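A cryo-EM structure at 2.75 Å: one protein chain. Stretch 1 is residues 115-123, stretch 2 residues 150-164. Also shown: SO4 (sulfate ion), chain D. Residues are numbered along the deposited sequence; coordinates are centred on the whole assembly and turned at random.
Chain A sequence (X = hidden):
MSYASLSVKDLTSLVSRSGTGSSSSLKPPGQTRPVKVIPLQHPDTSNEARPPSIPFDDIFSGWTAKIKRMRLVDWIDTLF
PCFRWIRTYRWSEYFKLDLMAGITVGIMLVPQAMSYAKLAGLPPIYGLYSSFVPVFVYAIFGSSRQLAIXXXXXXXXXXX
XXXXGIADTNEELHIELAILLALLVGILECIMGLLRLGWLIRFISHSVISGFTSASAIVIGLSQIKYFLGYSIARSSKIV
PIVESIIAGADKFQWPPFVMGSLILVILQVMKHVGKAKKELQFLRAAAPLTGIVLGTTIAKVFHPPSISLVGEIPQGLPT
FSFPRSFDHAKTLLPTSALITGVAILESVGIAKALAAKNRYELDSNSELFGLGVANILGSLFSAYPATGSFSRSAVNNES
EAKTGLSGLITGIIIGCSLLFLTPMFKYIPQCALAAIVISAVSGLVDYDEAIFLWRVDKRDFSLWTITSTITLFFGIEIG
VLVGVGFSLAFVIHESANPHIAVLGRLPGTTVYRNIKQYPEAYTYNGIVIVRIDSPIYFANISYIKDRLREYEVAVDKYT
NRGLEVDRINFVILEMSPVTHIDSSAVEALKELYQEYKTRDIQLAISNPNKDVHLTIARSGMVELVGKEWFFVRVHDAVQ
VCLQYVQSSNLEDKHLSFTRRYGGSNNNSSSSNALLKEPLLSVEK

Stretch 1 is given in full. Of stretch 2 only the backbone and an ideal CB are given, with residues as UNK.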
# COMPACT_ATOMS: atom_id res chain seq x y z
N SER A 115 17.22 31.30 12.13
CA SER A 115 18.08 30.47 11.29
C SER A 115 17.26 29.56 10.39
O SER A 115 17.58 29.39 9.20
CB SER A 115 19.01 29.65 12.17
OG SER A 115 19.79 30.49 13.01
N TYR A 116 16.20 28.95 10.92
CA TYR A 116 15.35 28.09 10.11
C TYR A 116 14.58 28.87 9.07
O TYR A 116 14.36 28.37 7.96
CB TYR A 116 14.39 27.31 11.01
CG TYR A 116 15.07 26.30 11.90
CD1 TYR A 116 16.25 25.69 11.51
CD2 TYR A 116 14.53 25.96 13.13
CE1 TYR A 116 16.87 24.77 12.33
CE2 TYR A 116 15.14 25.05 13.95
CZ TYR A 116 16.31 24.45 13.54
OH TYR A 116 16.92 23.53 14.36
N ALA A 117 14.15 30.09 9.40
CA ALA A 117 13.51 30.93 8.39
C ALA A 117 14.47 31.25 7.26
O ALA A 117 14.09 31.25 6.08
CB ALA A 117 12.99 32.22 9.02
N LYS A 118 15.74 31.52 7.59
CA LYS A 118 16.74 31.72 6.55
C LYS A 118 16.94 30.46 5.72
O LYS A 118 17.15 30.54 4.50
CB LYS A 118 18.06 32.16 7.18
CG LYS A 118 18.17 33.64 7.43
CD LYS A 118 18.27 34.41 6.13
CE LYS A 118 19.57 34.12 5.42
NZ LYS A 118 20.74 34.66 6.18
N LEU A 119 16.88 29.29 6.36
CA LEU A 119 17.04 28.04 5.63
C LEU A 119 15.91 27.83 4.62
O LEU A 119 16.15 27.33 3.52
CB LEU A 119 17.10 26.86 6.61
CG LEU A 119 17.01 25.46 6.03
CD1 LEU A 119 18.18 25.18 5.12
CD2 LEU A 119 16.94 24.43 7.14
N ALA A 120 14.68 28.19 4.99
CA ALA A 120 13.54 27.99 4.11
C ALA A 120 13.52 28.95 2.93
O ALA A 120 12.68 28.78 2.03
CB ALA A 120 12.24 28.13 4.90
N GLY A 121 14.40 29.94 2.90
CA GLY A 121 14.40 30.94 1.85
C GLY A 121 13.63 32.20 2.17
O GLY A 121 13.73 33.18 1.42
N LEU A 122 12.87 32.21 3.25
CA LEU A 122 12.15 33.40 3.68
C LEU A 122 13.09 34.32 4.45
O LEU A 122 14.12 33.89 4.96
CB LEU A 122 10.97 33.00 4.55
CG LEU A 122 10.08 31.89 3.99
CD1 LEU A 122 9.12 31.41 5.06
CD2 LEU A 122 9.32 32.38 2.78
N PRO A 123 12.75 35.61 4.55
CA PRO A 123 13.51 36.50 5.41
C PRO A 123 13.41 36.05 6.85
O PRO A 123 12.42 35.41 7.26
CB PRO A 123 12.85 37.86 5.19
CG PRO A 123 11.56 37.58 4.51
CD PRO A 123 11.77 36.34 3.73
N UNK A 150 7.10 25.11 16.61
CA UNK A 150 7.79 26.15 15.90
C UNK A 150 8.48 25.62 14.66
O UNK A 150 8.23 24.50 14.22
CB UNK A 150 8.80 26.83 16.82
N UNK A 151 9.35 26.44 14.06
CA UNK A 151 10.11 25.97 12.90
C UNK A 151 11.01 24.80 13.26
O UNK A 151 11.58 24.75 14.35
CB UNK A 151 10.95 27.11 12.32
N UNK A 152 11.14 23.86 12.33
CA UNK A 152 12.06 22.74 12.46
C UNK A 152 12.87 22.64 11.18
O UNK A 152 12.51 23.21 10.15
CB UNK A 152 11.32 21.43 12.75
N UNK A 153 13.98 21.91 11.25
CA UNK A 153 14.88 21.82 10.11
C UNK A 153 14.23 21.13 8.92
O UNK A 153 14.33 21.60 7.78
CB UNK A 153 16.16 21.08 10.51
N UNK A 154 13.53 20.02 9.17
CA UNK A 154 13.00 19.22 8.07
C UNK A 154 11.86 19.93 7.36
O UNK A 154 11.80 19.97 6.12
CB UNK A 154 12.53 17.86 8.58
N UNK A 155 10.92 20.50 8.12
CA UNK A 155 9.80 21.20 7.51
C UNK A 155 10.28 22.44 6.77
O UNK A 155 9.77 22.77 5.70
CB UNK A 155 8.76 21.58 8.57
N UNK A 156 11.28 23.13 7.32
CA UNK A 156 11.86 24.27 6.62
C UNK A 156 12.51 23.83 5.31
O UNK A 156 12.39 24.52 4.29
CB UNK A 156 12.89 24.98 7.51
N UNK A 157 13.21 22.69 5.32
CA UNK A 157 13.81 22.18 4.10
C UNK A 157 12.74 21.85 3.06
O UNK A 157 12.91 22.15 1.87
CB UNK A 157 14.66 20.94 4.40
N UNK A 158 11.65 21.21 3.48
CA UNK A 158 10.59 20.86 2.54
C UNK A 158 9.92 22.11 1.98
O UNK A 158 9.60 22.17 0.78
CB UNK A 158 9.55 19.96 3.22
N UNK A 159 9.69 23.11 2.83
CA UNK A 159 9.10 24.37 2.37
C UNK A 159 10.02 25.04 1.36
O UNK A 159 9.56 25.52 0.32
CB UNK A 159 8.83 25.31 3.55
N UNK A 160 11.32 25.06 1.64
CA UNK A 160 12.27 25.63 0.69
C UNK A 160 12.25 24.86 -0.62
O UNK A 160 12.31 25.46 -1.70
CB UNK A 160 13.68 25.63 1.28
N UNK A 161 12.18 23.53 -0.55
CA UNK A 161 12.14 22.71 -1.75
C UNK A 161 10.94 23.07 -2.62
O UNK A 161 11.08 23.33 -3.82
CB UNK A 161 12.10 21.23 -1.38
N UNK A 162 9.75 23.14 -2.01
CA UNK A 162 8.55 23.46 -2.77
C UNK A 162 8.62 24.87 -3.35
O UNK A 162 8.32 25.08 -4.54
CB UNK A 162 7.31 23.32 -1.89
N UNK A 163 9.02 25.85 -2.54
CA UNK A 163 9.04 27.23 -3.02
C UNK A 163 10.03 27.39 -4.16
O UNK A 163 9.72 28.03 -5.18
CB UNK A 163 9.39 28.19 -1.88
N UNK A 164 11.23 26.83 -4.03
CA UNK A 164 12.20 26.90 -5.11
C UNK A 164 11.74 26.17 -6.35
O UNK A 164 12.04 26.60 -7.47
CB UNK A 164 13.54 26.33 -4.65
S SO4 D . 14.62 20.07 15.21
O1 SO4 D . 15.85 19.54 15.78
O2 SO4 D . 13.50 19.24 15.61
O3 SO4 D . 14.73 20.06 13.75
O4 SO4 D . 14.42 21.44 15.67

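Position 150 has an extended backbone, phi 167° and psi -168°, and nothing of stretch 1 lies near its CB. Such a phi is unusual for a residue with a side chain and favours glycine; the residue is Gly150.

At 151 the CB points toward stretch 1 and lies 3.7 Å, as an ideal atom, from Tyr116 CB. Phi of -62° and psi of 143° suit proline as well as small or medium apolar residues. The deposited Pro151 packs its CB 3.8 Å from Tyr116 CB, while its carbonyl O sits 3.4 Å from Tyr116 CD2, oblique to the ring.

Position 152 precedes the helix in an extended conformation, with its CB pointing away from stretch 1. An N-cap often carries serine, threonine, aspartate or asparagine, but a side chain directed away could be of many kinds. It is Val152, whose backbone C, together with the N of 153, lies over one face of the Tyr116 ring.

Position 153 opens the helix. Its CB points sideways, 4.2 Å from Tyr116 CE1 and 4.8 Å from Leu119 CD2, and its free N-H faces the sulfate. A small apolar residue would fit against both side chains. Ala153 rests against them, and its N donates a nearly straight hydrogen bond to SO4 O3 (3.2 Å, 171°); Tyr116 OH lies 3.5 Å from SO4 O4.

Positions 154 and 155 have no neighbour in stretch 1 within reach of their CB atoms, so stretch 1 sets little limit on them; they are Leu154 and Val155.

At 156 the CA-to-CB bond points toward stretch 1, its CB 3.7 Å from Tyr116 O and 4.1 Å from both Leu119 CD2 and Ala120 CB. Such close approach favours alanine, glycine or serine. Ser156 adopts the m rotamer, turning its OG back in a 2.8 Å hydrogen bond to Val152 O, at the N-cap position. With that bond made, Ser156 OG lies 3.6 Å from Tyr116 O without a hydrogen bond across the stretches.

Positions 157 and 158 are directed away or out of reach, leaving a wide choice; they are Leu157 and Leu158.

At 159 the CB points toward Ala120 CB, 4.6 Å off, which invites a modest apolar side chain. Val159 brings CG1 to 4.3 Å from Ala120 CB.

Position 160 is where the backbones come nearest, CA to CA of Ala120 4.3 Å. Its CB is 3.4 Å from Ala120 O and 3.7 Å from Leu119 O, so glycine, alanine or serine would suit. The residue is Ser160, in the t rotamer; Ser160 CA lies 3.4 Å from Ala120 O in a CA-H...O contact.

At 161 the CB points away and at 162 it is out of reach, so almost any helix-compatible residue would suit; they are Asn161 and Ala162.

At 163 the CB points toward stretch 1 but remains 5.1 Å from Ala120 O, leaving room for a longer apolar chain to reach Leu122. Leu163 does this, CD1 lying 4.0 Å from Leu122 CD2.

Position 164 is helical with nothing of stretch 1 nearby, so many residues would suit; it is Gly164.

Stretch 2 150-164: GPVALVSLLVSNALG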
# COMPACT_ATOMS: atom_id res chain seq x y z
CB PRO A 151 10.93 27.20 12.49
CG PRO A 151 10.24 28.35 13.12
CD PRO A 151 9.66 27.83 14.39
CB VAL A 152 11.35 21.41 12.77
CG1 VAL A 152 10.54 21.53 14.04
CG2 VAL A 152 10.46 21.01 11.62
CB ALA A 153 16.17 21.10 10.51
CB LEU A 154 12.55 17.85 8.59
CG LEU A 154 12.12 16.85 7.52
CD1 LEU A 154 13.26 16.62 6.54
CD2 LEU A 154 11.71 15.54 8.16
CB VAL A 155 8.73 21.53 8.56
CG1 VAL A 155 7.76 22.57 8.04
CG2 VAL A 155 7.99 20.28 8.97
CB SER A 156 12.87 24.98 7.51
OG SER A 156 12.24 25.56 8.64
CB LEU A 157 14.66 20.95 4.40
CG LEU A 157 15.16 20.18 3.18
CD1 LEU A 157 16.18 20.99 2.41
CD2 LEU A 157 15.74 18.86 3.62
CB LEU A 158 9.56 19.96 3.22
CG LEU A 158 10.09 18.63 3.73
CD1 LEU A 158 9.01 17.87 4.46
CD2 LEU A 158 10.64 17.81 2.58
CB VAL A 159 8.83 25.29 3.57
CG1 VAL A 159 8.63 26.72 3.12
CG2 VAL A 159 7.61 24.80 4.34
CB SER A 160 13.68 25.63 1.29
OG SER A 160 14.64 25.96 0.31
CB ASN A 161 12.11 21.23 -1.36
CG ASN A 161 12.37 20.32 -2.53
OD1 ASN A 161 11.59 19.41 -2.81
ND2 ASN A 161 13.48 20.55 -3.22
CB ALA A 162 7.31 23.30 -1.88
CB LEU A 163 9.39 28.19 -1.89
CG LEU A 163 8.45 28.24 -0.68
CD1 LEU A 163 8.61 29.56 0.06
CD2 LEU A 163 7.01 28.00 -1.09
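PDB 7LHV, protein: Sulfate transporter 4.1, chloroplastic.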